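Local coordinates for XC6422 protein (Xanthomonas campestris, PDB 2FUK) that is a small, lidless member of the alpha/beta serine hydrolases and probably has hydrolase activity, at residues N3-P7 against W103-R108; T112-F118 against P134-I140; V26-E30 against L65-G69; L126-A130 against Q153-W158. All blocks are in the same frame, centred on the assembly; numbering follows the deposited sequence.

Contact 1 of 4, residues N3-P7 against W103-R108; sequences NPLFP and WVRAQR
Residues 4-7 are extended; segment 3-7 has no regular secondary structure. It runs past the last turn of helix 92-107. Pro-4 (phi/psi -65/143) turns its carbonyl to the helix. Trp-103 NE1 donates a hydrogen bond to Pro-4 O at 3.0 Å, with an N-H...O angle of 166°. Pro-4 CG also lies 3.7 Å from NE1 of Trp-103. Leu-5 (-98/140) points its CB away, but Leu-5 O comes within 3.8 Å of Trp-103 CZ2, at the indole edge. Phe-6 makes the main contact. Its CA is 6.1 Å from the CA of Gln-107. With chi1 t (-160°), its ring fits between Trp-103 and Arg-108. Phe-6 CD1 is 3.6 Å from Trp-103 CH2, and the two six-membered rings meet obliquely, planes at 31° and centroids 5.3 Å apart. Arg-108, with chi1 to chi3 all m, sets CG 3.9 Å from the Phe-6 ring centroid, a CH-pi contact over the face. Its guanidinium turns to a salt bridge with Asp-111. Pro-7 ends the segment, with CD 4.3 Å from Trp-103 CH2. The arrangement is a surface contact in which an extended N-terminal arm packs on the C-terminal end of a sheet-flanking helix of an alpha/beta-hydrolase fold.

Contact 2 of 4, residues T112-F118 against P134-I140; sequences TLWLAGF and PQVLISI
Strands 112-118 and 136-140 are parallel neighbours, with axes 4.6 Å apart at 7°. The register pairs Leu-115 with Leu-137, Ala-116 with Ile-138, Gly-117 with Ser-139 and Phe-118 with Ile-140. Five backbone hydrogen bonds join them. Leu-113 O accepts from Gln-135 N (2.7 Å). Leu-115 N donates to Val-136 O (2.9 Å), and Leu-115 O accepts from Ile-138 N (2.8 Å). Gly-117 N donates to Ile-138 O (3.0 Å), and Gly-117 O accepts from Ile-140 N (2.9 Å). Val-136 N is buried without a partner. Ser-139 OG is hydrogen-bonded to Trp-158 NE1. Trp-114, chi1 m, lays its indole over Val-136, whose CB is 3.5 Å from the five-membered ring centroid. Gly-117 is the first glycine of a GxSxG pattern, consistent with a nucleophile elbow after the strand. On the other edge, Thr-112, Trp-114 and Ala-116 hydrogen-bond through the backbone to Thr-39 and Ile-41 of strand 38-43 (Thr-112 also to Pro-37). In this beta-alpha-beta unit, helix 120-132 packs on Leu-115 and Leu-137, and helix 201-212 on Trp-114 and Ile-138.

Contact 3 of 4, residues V26-E30 against L65-G69; sequences VDLPE and LRELG
Residues 26-30 leave strand 20-27 in extended form and cross the C-terminal end of helix 56-66. The CA atoms of Pro-29 and Arg-66 are 4.3 Å apart. Glu-30 N donates a hydrogen bond to Arg-66 O at 2.9 Å. Arg-66, chi1 m, chi2 t and chi3 p, reaches back so that NE donates to Leu-28 O at 2.9 Å, and NH1 does so weakly at 3.4 Å. Arg-66 O accepts from Gly-69 N at 2.9 Å, in a type I turn. Gly-69, at phi 90°, is the C-prime residue of a Schellman motif. Among van der Waals contacts, Pro-29 CB lies 3.5 Å from Gly-69 C, and Asp-27 CB packs over the guanidinium, 3.3 Å from Arg-66 NE. As for charges, Asp-27 salt-bridges Arg-74. Glu-30 OE2 and Glu-67 OE2 are 4.0 Å apart; these side chains bridge to Arg-63 and Arg-205 of the second subunit, respectively. The contact lies at the dimer interface, with strand 71-75 against Asp-27 and Arg-66 and helix 201-212 against Leu-68.

Contact 4 of 4, residues L126-A130 against Q153-W158; sequences LRAAA and QPPAQW
Segment 126-130 lies in helix 120-132. Segment 153-158 is a loop, extended at Pro-154 and Pro-155 and bent at Ala-156, that enters strand 158-163 at Trp-158. By CA atoms the nearest pairs are Ala-130 with Gln-153 (4.9 Å) and Ala-129 with Pro-154 (5.3 Å). No hydrogen bond joins the segments. Leu-126 takes chi1 t, chi2 p, which brings CD1 to 3.8 Å from Pro-154 CB and to 3.9 Å from Trp-158 CZ2, over one face of the indole. Trp-158, chi1 t and chi2 24°, points toward the helix, and its NE1 is hydrogen-bonded to Ser-139 OG. Ala-129 aims its short side chain at the loop: CB is 3.7 Å from Gln-153 O and 3.9 Å from Pro-154 CA. Gln-153 is m at chi1 and t at chi2, so its extended side chain runs beside the helix, NE2 3.5 Å from Ala-130 CB. Such apolar packing of helix 120-132 on the loop before strand 158-163 and the start of that strand is part of the helix-on-sheet layering of an alpha/beta-hydrolase fold.

The centre of contact 2 lies about 5 Å from the centre of the chain, and the other three reach it. Contacts 2 and 4 are closest, centres about 8 Å apart. They share a probable hydrogen bond, Leu-137 N to Gln-157 O at 3.1 Å, and their segments alternate along the chain. Contact 3 is nested inside the loop closed by contact 1; Pro-7 CG meets Val-26 CB at 3.6 Å. Leu-65 CD2 touches Trp-114 CZ3 at 4.2 Å, joining contacts 3 and 2. Arg-105 CZ lies 3.8 Å from Leu-113 CD2, joining contacts 1 and 2. The probable catalytic triad, Ser-119, His-195 and Asp-166, adjoins contact 2, where Phe-118 meets the ring of His-195.

Contact 1 of 4, residues N3-P7 against W103-R108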
loop_
_atom_site.group_PDB
_atom_site.type_symbol
_atom_site.label_atom_id
_atom_site.label_comp_id
_atom_site.label_asym_id
_atom_site.label_seq_id
_atom_site.Cartn_x
_atom_site.Cartn_y
_atom_site.Cartn_z
ATOM N N ASN A 3 -2.005 10.862 -31.322
ATOM C CA ASN A 3 -0.987 11.933 -31.108
ATOM C C ASN A 3 -0.130 11.674 -29.852
ATOM O O ASN A 3 1.098 11.668 -29.921
ATOM C CB ASN A 3 -1.688 13.294 -30.978
ATOM C CG ASN A 3 -2.510 13.662 -32.210
ATOM O OD1 ASN A 3 -3.412 14.506 -32.143
ATOM N ND2 ASN A 3 -2.195 13.043 -33.344
ATOM N N PRO A 4 -0.775 11.439 -28.692
ATOM C CA PRO A 4 -0.089 11.183 -27.415
ATOM C C PRO A 4 0.747 9.907 -27.307
ATOM O O PRO A 4 0.392 8.849 -27.836
ATOM C CB PRO A 4 -1.234 11.217 -26.404
ATOM C CG PRO A 4 -2.364 10.656 -27.193
ATOM C CD PRO A 4 -2.236 11.371 -28.511
ATOM N N LEU A 5 1.866 10.028 -26.600
ATOM C CA LEU A 5 2.793 8.923 -26.396
ATOM C C LEU A 5 2.557 8.275 -25.043
ATOM O O LEU A 5 2.304 8.968 -24.067
ATOM C CB LEU A 5 4.230 9.443 -26.441
ATOM C CG LEU A 5 4.642 10.160 -27.726
ATOM C CD1 LEU A 5 5.848 11.047 -27.464
ATOM C CD2 LEU A 5 4.935 9.125 -28.796
ATOM N N PHE A 6 2.633 6.949 -24.983
ATOM C CA PHE A 6 2.459 6.267 -23.710
ATOM C C PHE A 6 3.723 6.643 -22.939
ATOM O O PHE A 6 4.838 6.403 -23.402
ATOM C CB PHE A 6 2.387 4.754 -23.911
ATOM C CG PHE A 6 1.746 4.025 -22.765
ATOM C CD1 PHE A 6 0.370 3.819 -22.733
ATOM C CD2 PHE A 6 2.517 3.555 -21.711
ATOM C CE1 PHE A 6 -0.225 3.146 -21.662
ATOM C CE2 PHE A 6 1.932 2.887 -20.644
ATOM C CZ PHE A 6 0.562 2.681 -20.620
ATOM N N PRO A 7 3.566 7.249 -21.755
ATOM C CA PRO A 7 4.717 7.664 -20.945
ATOM C C PRO A 7 5.528 6.543 -20.288
ATOM O O PRO A 7 5.025 5.445 -20.051
ATOM C CB PRO A 7 4.084 8.610 -19.931
ATOM C CG PRO A 7 2.747 7.981 -19.690
ATOM C CD PRO A 7 2.295 7.572 -21.082
ATOM N N TRP A 103 -6.095 3.180 -27.614
ATOM C CA TRP A 103 -4.811 3.877 -27.526
ATOM C C TRP A 103 -3.838 2.997 -26.731
ATOM O O TRP A 103 -2.670 2.852 -27.089
ATOM C CB TRP A 103 -4.993 5.237 -26.836
ATOM C CG TRP A 103 -3.702 5.954 -26.526
ATOM C CD1 TRP A 103 -2.836 6.523 -27.418
ATOM C CD2 TRP A 103 -3.126 6.145 -25.231
ATOM N NE1 TRP A 103 -1.755 7.051 -26.758
ATOM C CE2 TRP A 103 -1.907 6.834 -25.413
ATOM C CE3 TRP A 103 -3.520 5.799 -23.933
ATOM C CZ2 TRP A 103 -1.078 7.185 -24.342
ATOM C CZ3 TRP A 103 -2.694 6.148 -22.868
ATOM C CH2 TRP A 103 -1.486 6.835 -23.081
ATOM N N VAL A 104 -4.326 2.410 -25.646
ATOM C CA VAL A 104 -3.497 1.532 -24.827
ATOM C C VAL A 104 -2.981 0.344 -25.643
ATOM O O VAL A 104 -1.782 0.053 -25.652
ATOM C CB VAL A 104 -4.301 0.998 -23.616
ATOM C CG1 VAL A 104 -3.533 -0.110 -22.918
ATOM C CG2 VAL A 104 -4.574 2.135 -22.639
ATOM N N ARG A 105 -3.887 -0.332 -26.339
ATOM C CA ARG A 105 -3.512 -1.497 -27.128
ATOM C C ARG A 105 -2.557 -1.171 -28.265
ATOM O O ARG A 105 -1.771 -2.023 -28.671
ATOM C CB ARG A 105 -4.766 -2.190 -27.669
ATOM C CG ARG A 105 -5.406 -3.109 -26.644
ATOM C CD ARG A 105 -6.713 -3.718 -27.112
ATOM N NE ARG A 105 -7.091 -4.836 -26.247
ATOM C CZ ARG A 105 -8.339 -5.208 -26.000
ATOM N NH1 ARG A 105 -8.570 -6.240 -25.202
ATOM N NH2 ARG A 105 -9.356 -4.539 -26.537
ATOM N N ALA A 106 -2.630 0.055 -28.776
ATOM C CA ALA A 106 -1.756 0.466 -29.866
ATOM C C ALA A 106 -0.366 0.776 -29.335
ATOM O O ALA A 106 0.645 0.422 -29.950
ATOM C CB ALA A 106 -2.333 1.696 -30.573
ATOM N N GLN A 107 -0.324 1.428 -28.180
ATOM C CA GLN A 107 0.939 1.818 -27.559
ATOM C C GLN A 107 1.635 0.686 -26.807
ATOM O O GLN A 107 2.851 0.708 -26.637
ATOM C CB GLN A 107 0.697 2.988 -26.603
ATOM C CG GLN A 107 0.239 4.259 -27.295
ATOM C CD GLN A 107 1.380 5.000 -27.958
ATOM O OE1 GLN A 107 1.232 5.535 -29.053
ATOM N NE2 GLN A 107 2.529 5.044 -27.285
ATOM N N ARG A 108 0.857 -0.290 -26.349
ATOM C CA ARG A 108 1.384 -1.436 -25.608
ATOM C C ARG A 108 0.837 -2.713 -26.249
ATOM O O ARG A 108 0.044 -3.431 -25.636
ATOM C CB ARG A 108 0.920 -1.358 -24.152
ATOM C CG ARG A 108 1.392 -0.124 -23.393
ATOM C CD ARG A 108 2.866 -0.216 -23.080
ATOM N NE ARG A 108 3.179 -1.505 -22.468
ATOM C CZ ARG A 108 4.410 -1.982 -22.301
ATOM N NH1 ARG A 108 5.466 -1.275 -22.689
ATOM N NH2 ARG A 108 4.581 -3.193 -21.780
#

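Contact 2 of 4, residues T112-F118 against P134-I140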
loop_
_atom_site.group_PDB
_atom_site.type_symbol
_atom_site.label_atom_id
_atom_site.label_comp_id
_atom_site.label_asym_id
_atom_site.label_seq_id
_atom_site.Cartn_x
_atom_site.Cartn_y
_atom_site.Cartn_z
ATOM N N THR A 112 -1.719 -7.265 -22.080
ATOM C CA THR A 112 -3.112 -7.685 -22.146
ATOM C C THR A 112 -3.864 -6.551 -21.453
ATOM O O THR A 112 -3.257 -5.714 -20.773
ATOM C CB THR A 112 -3.383 -9.028 -21.433
ATOM O OG1 THR A 112 -2.707 -9.068 -20.173
ATOM C CG2 THR A 112 -2.925 -10.187 -22.304
ATOM N N LEU A 113 -5.177 -6.513 -21.620
ATOM C CA LEU A 113 -5.962 -5.440 -21.033
ATOM C C LEU A 113 -6.918 -5.827 -19.912
ATOM O O LEU A 113 -7.709 -6.763 -20.035
ATOM C CB LEU A 113 -6.757 -4.741 -22.134
ATOM C CG LEU A 113 -7.645 -3.579 -21.693
ATOM C CD1 LEU A 113 -6.791 -2.366 -21.381
ATOM C CD2 LEU A 113 -8.634 -3.259 -22.805
ATOM N N TRP A 114 -6.839 -5.084 -18.815
ATOM C CA TRP A 114 -7.731 -5.297 -17.684
ATOM C C TRP A 114 -8.599 -4.048 -17.565
ATOM O O TRP A 114 -8.132 -2.942 -17.808
ATOM C CB TRP A 114 -6.938 -5.477 -16.388
ATOM C CG TRP A 114 -6.307 -6.831 -16.217
ATOM C CD1 TRP A 114 -5.931 -7.699 -17.206
ATOM C CD2 TRP A 114 -5.895 -7.424 -14.983
ATOM N NE1 TRP A 114 -5.298 -8.794 -16.656
ATOM C CE2 TRP A 114 -5.264 -8.649 -15.294
ATOM C CE3 TRP A 114 -5.992 -7.035 -13.639
ATOM C CZ2 TRP A 114 -4.730 -9.492 -14.307
ATOM C CZ3 TRP A 114 -5.463 -7.872 -12.661
ATOM C CH2 TRP A 114 -4.840 -9.085 -13.003
ATOM N N LEU A 115 -9.866 -4.231 -17.210
ATOM C CA LEU A 115 -10.781 -3.111 -17.041
ATOM C C LEU A 115 -11.363 -3.168 -15.638
ATOM O O LEU A 115 -11.627 -4.246 -15.109
ATOM C CB LEU A 115 -11.925 -3.167 -18.066
ATOM C CG LEU A 115 -11.612 -2.965 -19.551
ATOM C CD1 LEU A 115 -12.911 -3.041 -20.360
ATOM C CD2 LEU A 115 -10.943 -1.619 -19.760
ATOM N N ALA A 116 -11.545 -2.002 -15.032
ATOM C CA ALA A 116 -12.126 -1.922 -13.700
ATOM C C ALA A 116 -12.933 -0.639 -13.635
ATOM O O ALA A 116 -12.699 0.294 -14.401
ATOM C CB ALA A 116 -11.032 -1.906 -12.631
ATOM N N GLY A 117 -13.889 -0.595 -12.721
ATOM C CA GLY A 117 -14.691 0.599 -12.596
ATOM C C GLY A 117 -15.419 0.614 -11.278
ATOM O O GLY A 117 -15.673 -0.434 -10.694
ATOM N N PHE A 118 -15.742 1.814 -10.819
ATOM C CA PHE A 118 -16.468 2.001 -9.575
ATOM C C PHE A 118 -17.832 2.628 -9.863
ATOM O O PHE A 118 -17.914 3.689 -10.486
ATOM C CB PHE A 118 -15.647 2.893 -8.635
ATOM C CG PHE A 118 -16.400 3.368 -7.418
ATOM C CD1 PHE A 118 -17.208 2.499 -6.688
ATOM C CD2 PHE A 118 -16.279 4.689 -6.993
ATOM C CE1 PHE A 118 -17.886 2.939 -5.553
ATOM C CE2 PHE A 118 -16.955 5.143 -5.854
ATOM C CZ PHE A 118 -17.759 4.268 -5.133
ATOM N N PRO A 134 -11.728 -7.561 -22.462
ATOM C CA PRO A 134 -10.656 -7.491 -21.465
ATOM C C PRO A 134 -10.324 -8.890 -20.931
ATOM O O PRO A 134 -11.163 -9.794 -20.965
ATOM C CB PRO A 134 -11.250 -6.592 -20.391
ATOM C CG PRO A 134 -12.721 -6.953 -20.449
ATOM C CD PRO A 134 -12.966 -6.954 -21.944
ATOM N N GLN A 135 -9.102 -9.062 -20.445
ATOM C CA GLN A 135 -8.675 -10.343 -19.896
ATOM C C GLN A 135 -9.273 -10.497 -18.502
ATOM O O GLN A 135 -9.616 -11.602 -18.078
ATOM C CB GLN A 135 -7.141 -10.401 -19.851
ATOM C CG GLN A 135 -6.543 -11.576 -19.078
ATOM C CD GLN A 135 -5.038 -11.712 -19.309
ATOM O OE1 GLN A 135 -4.587 -12.546 -20.112
ATOM N NE2 GLN A 135 -4.255 -10.881 -18.618
ATOM N N VAL A 136 -9.396 -9.372 -17.802
ATOM C CA VAL A 136 -9.959 -9.333 -16.459
ATOM C C VAL A 136 -10.860 -8.110 -16.323
ATOM O O VAL A 136 -10.537 -7.036 -16.839
ATOM C CB VAL A 136 -8.851 -9.228 -15.377
ATOM C CG1 VAL A 136 -9.459 -8.809 -14.031
ATOM C CG2 VAL A 136 -8.138 -10.554 -15.227
ATOM N N LEU A 137 -11.992 -8.283 -15.644
ATOM C CA LEU A 137 -12.922 -7.182 -15.398
ATOM C C LEU A 137 -13.139 -7.079 -13.894
ATOM O O LEU A 137 -13.363 -8.089 -13.233
ATOM C CB LEU A 137 -14.270 -7.436 -16.071
ATOM C CG LEU A 137 -15.349 -6.372 -15.829
ATOM C CD1 LEU A 137 -14.944 -5.054 -16.482
ATOM C CD2 LEU A 137 -16.674 -6.856 -16.398
ATOM N N ILE A 138 -13.060 -5.864 -13.356
ATOM C CA ILE A 138 -13.276 -5.658 -11.928
ATOM C C ILE A 138 -14.400 -4.651 -11.758
ATOM O O ILE A 138 -14.330 -3.544 -12.291
ATOM C CB ILE A 138 -12.010 -5.113 -11.242
ATOM C CG1 ILE A 138 -10.872 -6.122 -11.385
ATOM C CG2 ILE A 138 -12.290 -4.837 -9.773
ATOM C CD1 ILE A 138 -9.509 -5.524 -11.135
ATOM N N SER A 139 -15.444 -5.046 -11.031
ATOM C CA SER A 139 -16.586 -4.169 -10.798
ATOM C C SER A 139 -16.714 -3.858 -9.319
ATOM O O SER A 139 -16.949 -4.753 -8.519
ATOM C CB SER A 139 -17.883 -4.838 -11.267
ATOM O OG SER A 139 -17.778 -5.270 -12.608
ATOM N N ILE A 140 -16.552 -2.591 -8.963
ATOM C CA ILE A 140 -16.672 -2.167 -7.580
ATOM C C ILE A 140 -18.019 -1.460 -7.450
ATOM O O ILE A 140 -18.248 -0.428 -8.071
ATOM C CB ILE A 140 -15.533 -1.200 -7.203
ATOM C CG1 ILE A 140 -14.176 -1.871 -7.474
ATOM C CG2 ILE A 140 -15.660 -0.803 -5.738
ATOM C CD1 ILE A 140 -12.976 -0.948 -7.291
#

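Contact 3 of 4, residues V26-E30 against L65-G69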
loop_
_atom_site.group_PDB
_atom_site.type_symbol
_atom_site.label_atom_id
_atom_site.label_comp_id
_atom_site.label_asym_id
_atom_site.label_seq_id
_atom_site.Cartn_x
_atom_site.Cartn_y
_atom_site.Cartn_z
ATOM N N VAL A 26 -1.562 8.223 -16.499
ATOM C CA VAL A 26 -0.943 6.907 -16.557
ATOM C C VAL A 26 -0.046 6.769 -15.339
ATOM O O VAL A 26 0.877 7.565 -15.153
ATOM C CB VAL A 26 -0.089 6.739 -17.832
ATOM C CG1 VAL A 26 0.564 5.367 -17.844
ATOM C CG2 VAL A 26 -0.967 6.930 -19.072
ATOM N N ASP A 27 -0.339 5.780 -14.497
ATOM C CA ASP A 27 0.460 5.535 -13.295
ATOM C C ASP A 27 1.281 4.263 -13.516
ATOM O O ASP A 27 0.721 3.190 -13.751
ATOM C CB ASP A 27 -0.427 5.323 -12.056
ATOM C CG ASP A 27 -1.570 6.327 -11.941
ATOM O OD1 ASP A 27 -1.342 7.544 -12.109
ATOM O OD2 ASP A 27 -2.706 5.883 -11.656
ATOM N N LEU A 28 2.604 4.373 -13.449
ATOM C CA LEU A 28 3.461 3.205 -13.642
ATOM C C LEU A 28 3.390 2.276 -12.431
ATOM O O LEU A 28 3.002 2.689 -11.340
ATOM C CB LEU A 28 4.903 3.646 -13.896
ATOM C CG LEU A 28 5.104 4.316 -15.255
ATOM C CD1 LEU A 28 6.519 4.862 -15.375
ATOM C CD2 LEU A 28 4.818 3.304 -16.351
ATOM N N PRO A 29 3.757 1.001 -12.610
ATOM C CA PRO A 29 3.710 0.043 -11.500
ATOM C C PRO A 29 4.627 0.367 -10.332
ATOM O O PRO A 29 5.572 1.152 -10.456
ATOM C CB PRO A 29 4.064 -1.278 -12.174
ATOM C CG PRO A 29 4.952 -0.864 -13.258
ATOM C CD PRO A 29 4.263 0.352 -13.826
ATOM N N GLU A 30 4.327 -0.242 -9.193
ATOM C CA GLU A 30 5.108 -0.052 -7.977
ATOM C C GLU A 30 6.547 -0.488 -8.216
ATOM O O GLU A 30 6.799 -1.496 -8.889
ATOM C CB GLU A 30 4.505 -0.892 -6.847
ATOM C CG GLU A 30 5.216 -0.786 -5.499
ATOM C CD GLU A 30 4.692 0.356 -4.648
ATOM O OE1 GLU A 30 4.919 1.533 -5.000
ATOM O OE2 GLU A 30 4.034 0.074 -3.620
ATOM N N LEU A 65 -3.641 -2.212 -8.035
ATOM C CA LEU A 65 -3.151 -2.897 -9.226
ATOM C C LEU A 65 -1.685 -2.576 -9.496
ATOM O O LEU A 65 -0.927 -3.448 -9.909
ATOM C CB LEU A 65 -4.001 -2.516 -10.432
ATOM C CG LEU A 65 -5.471 -2.933 -10.336
ATOM C CD1 LEU A 65 -6.235 -2.387 -11.537
ATOM C CD2 LEU A 65 -5.571 -4.440 -10.277
ATOM N N ARG A 66 -1.289 -1.329 -9.263
ATOM C CA ARG A 66 0.101 -0.926 -9.472
ATOM C C ARG A 66 1.029 -1.735 -8.568
ATOM O O ARG A 66 2.139 -2.106 -8.962
ATOM C CB ARG A 66 0.276 0.561 -9.151
ATOM C CG ARG A 66 -0.490 1.494 -10.067
ATOM C CD ARG A 66 -0.481 2.927 -9.537
ATOM N NE ARG A 66 0.851 3.529 -9.578
ATOM C CZ ARG A 66 1.139 4.725 -9.070
ATOM N NH1 ARG A 66 2.375 5.203 -9.156
ATOM N NH2 ARG A 66 0.198 5.438 -8.461
ATOM N N GLU A 67 0.571 -2.001 -7.351
ATOM C CA GLU A 67 1.367 -2.753 -6.384
ATOM C C GLU A 67 1.553 -4.203 -6.819
ATOM O O GLU A 67 2.385 -4.926 -6.266
ATOM C CB GLU A 67 0.719 -2.691 -4.997
ATOM C CG GLU A 67 0.681 -1.281 -4.415
ATOM C CD GLU A 67 0.060 -1.213 -3.028
ATOM O OE1 GLU A 67 -0.577 -2.201 -2.606
ATOM O OE2 GLU A 67 0.194 -0.158 -2.366
ATOM N N LEU A 68 0.776 -4.624 -7.812
ATOM C CA LEU A 68 0.887 -5.976 -8.337
ATOM C C LEU A 68 1.725 -5.981 -9.617
ATOM O O LEU A 68 1.843 -7.011 -10.282
ATOM C CB LEU A 68 -0.496 -6.553 -8.626
ATOM C CG LEU A 68 -1.408 -6.742 -7.412
ATOM C CD1 LEU A 68 -2.709 -7.367 -7.864
ATOM C CD2 LEU A 68 -0.723 -7.619 -6.383
ATOM N N GLY A 69 2.289 -4.822 -9.953
ATOM C CA GLY A 69 3.122 -4.695 -11.141
ATOM C C GLY A 69 2.380 -4.316 -12.412
ATOM O O GLY A 69 2.911 -4.429 -13.518
#

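Contact 4 of 4, residues L126-A130 against Q153-W158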
loop_
_atom_site.group_PDB
_atom_site.type_symbol
_atom_site.label_atom_id
_atom_site.label_comp_id
_atom_site.label_asym_id
_atom_site.label_seq_id
_atom_site.Cartn_x
_atom_site.Cartn_y
_atom_site.Cartn_z
ATOM N N LEU A 126 -18.538 -2.730 -17.718
ATOM C CA LEU A 126 -19.224 -4.004 -17.922
ATOM C C LEU A 126 -19.942 -3.992 -19.278
ATOM O O LEU A 126 -19.865 -4.952 -20.047
ATOM C CB LEU A 126 -20.233 -4.260 -16.793
ATOM C CG LEU A 126 -21.049 -5.548 -16.914
ATOM C CD1 LEU A 126 -20.123 -6.752 -16.959
ATOM C CD2 LEU A 126 -22.014 -5.659 -15.741
ATOM N N ARG A 127 -20.630 -2.894 -19.572
ATOM C CA ARG A 127 -21.338 -2.772 -20.839
ATOM C C ARG A 127 -20.353 -2.789 -22.002
ATOM O O ARG A 127 -20.667 -3.286 -23.080
ATOM C CB ARG A 127 -22.165 -1.481 -20.869
ATOM C CG ARG A 127 -23.454 -1.542 -20.034
ATOM C CD ARG A 127 -24.677 -1.287 -20.911
ATOM N NE ARG A 127 -24.834 -2.311 -21.938
ATOM C CZ ARG A 127 -25.575 -3.411 -21.814
ATOM N NH1 ARG A 127 -26.250 -3.649 -20.696
ATOM N NH2 ARG A 127 -25.639 -4.279 -22.816
ATOM N N ALA A 128 -19.158 -2.254 -21.783
ATOM C CA ALA A 128 -18.154 -2.211 -22.837
ATOM C C ALA A 128 -17.326 -3.487 -22.950
ATOM O O ALA A 128 -16.527 -3.630 -23.873
ATOM C CB ALA A 128 -17.234 -1.003 -22.632
ATOM N N ALA A 129 -17.526 -4.419 -22.025
ATOM C CA ALA A 129 -16.758 -5.662 -22.030
ATOM C C ALA A 129 -16.861 -6.461 -23.329
ATOM O O ALA A 129 -15.853 -6.951 -23.834
ATOM C CB ALA A 129 -17.170 -6.534 -20.847
ATOM N N ALA A 130 -18.070 -6.594 -23.868
ATOM C CA ALA A 130 -18.251 -7.362 -25.103
ATOM C C ALA A 130 -17.379 -6.825 -26.225
ATOM O O ALA A 130 -16.703 -7.584 -26.914
ATOM C CB ALA A 130 -19.711 -7.335 -25.536
ATOM N N GLN A 153 -21.456 -9.148 -21.795
ATOM C CA GLN A 153 -20.582 -10.306 -21.957
ATOM C C GLN A 153 -19.218 -10.116 -21.308
ATOM O O GLN A 153 -18.204 -9.912 -21.982
ATOM C CB GLN A 153 -20.437 -10.634 -23.443
ATOM C CG GLN A 153 -21.740 -11.132 -24.056
ATOM C CD GLN A 153 -21.762 -11.040 -25.569
ATOM O OE1 GLN A 153 -22.785 -11.330 -26.202
ATOM N NE2 GLN A 153 -20.644 -10.628 -26.160
ATOM N N PRO A 154 -19.178 -10.199 -19.971
ATOM C CA PRO A 154 -17.926 -10.035 -19.235
ATOM C C PRO A 154 -16.988 -11.202 -19.491
ATOM O O PRO A 154 -17.405 -12.266 -19.965
ATOM C CB PRO A 154 -18.389 -9.986 -17.785
ATOM C CG PRO A 154 -19.549 -10.914 -17.790
ATOM C CD PRO A 154 -20.284 -10.499 -19.043
ATOM N N PRO A 155 -15.700 -11.019 -19.191
ATOM C CA PRO A 155 -14.737 -12.097 -19.400
ATOM C C PRO A 155 -14.932 -13.136 -18.303
ATOM O O PRO A 155 -15.608 -12.876 -17.306
ATOM C CB PRO A 155 -13.396 -11.383 -19.287
ATOM C CG PRO A 155 -13.687 -10.312 -18.267
ATOM C CD PRO A 155 -15.037 -9.797 -18.700
ATOM N N ALA A 156 -14.344 -14.312 -18.499
ATOM C CA ALA A 156 -14.442 -15.388 -17.526
ATOM C C ALA A 156 -13.871 -14.963 -16.182
ATOM O O ALA A 156 -14.389 -15.335 -15.136
ATOM C CB ALA A 156 -13.707 -16.613 -18.035
ATOM N N GLN A 157 -12.789 -14.194 -16.214
ATOM C CA GLN A 157 -12.163 -13.705 -14.993
ATOM C C GLN A 157 -12.771 -12.347 -14.658
ATOM O O GLN A 157 -12.337 -11.314 -15.163
ATOM C CB GLN A 157 -10.648 -13.608 -15.192
ATOM C CG GLN A 157 -10.016 -14.988 -15.401
ATOM C CD GLN A 157 -8.564 -14.957 -15.862
ATOM O OE1 GLN A 157 -7.874 -15.970 -15.786
ATOM N NE2 GLN A 157 -8.102 -13.814 -16.355
ATOM N N TRP A 158 -13.787 -12.378 -13.802
ATOM C CA TRP A 158 -14.521 -11.192 -13.386
ATOM C C TRP A 158 -14.671 -11.163 -11.868
ATOM O O TRP A 158 -15.095 -12.146 -11.251
ATOM C CB TRP A 158 -15.888 -11.204 -14.082
ATOM C CG TRP A 158 -16.830 -10.087 -13.735
ATOM C CD1 TRP A 158 -16.511 -8.845 -13.262
ATOM C CD2 TRP A 158 -18.256 -10.111 -13.870
ATOM N NE1 TRP A 158 -17.655 -8.094 -13.090
ATOM C CE2 TRP A 158 -18.739 -8.848 -13.458
ATOM C CE3 TRP A 158 -19.174 -11.078 -14.305
ATOM C CZ2 TRP A 158 -20.102 -8.529 -13.462
ATOM C CZ3 TRP A 158 -20.530 -10.761 -14.309
ATOM C CH2 TRP A 158 -20.980 -9.497 -13.889
#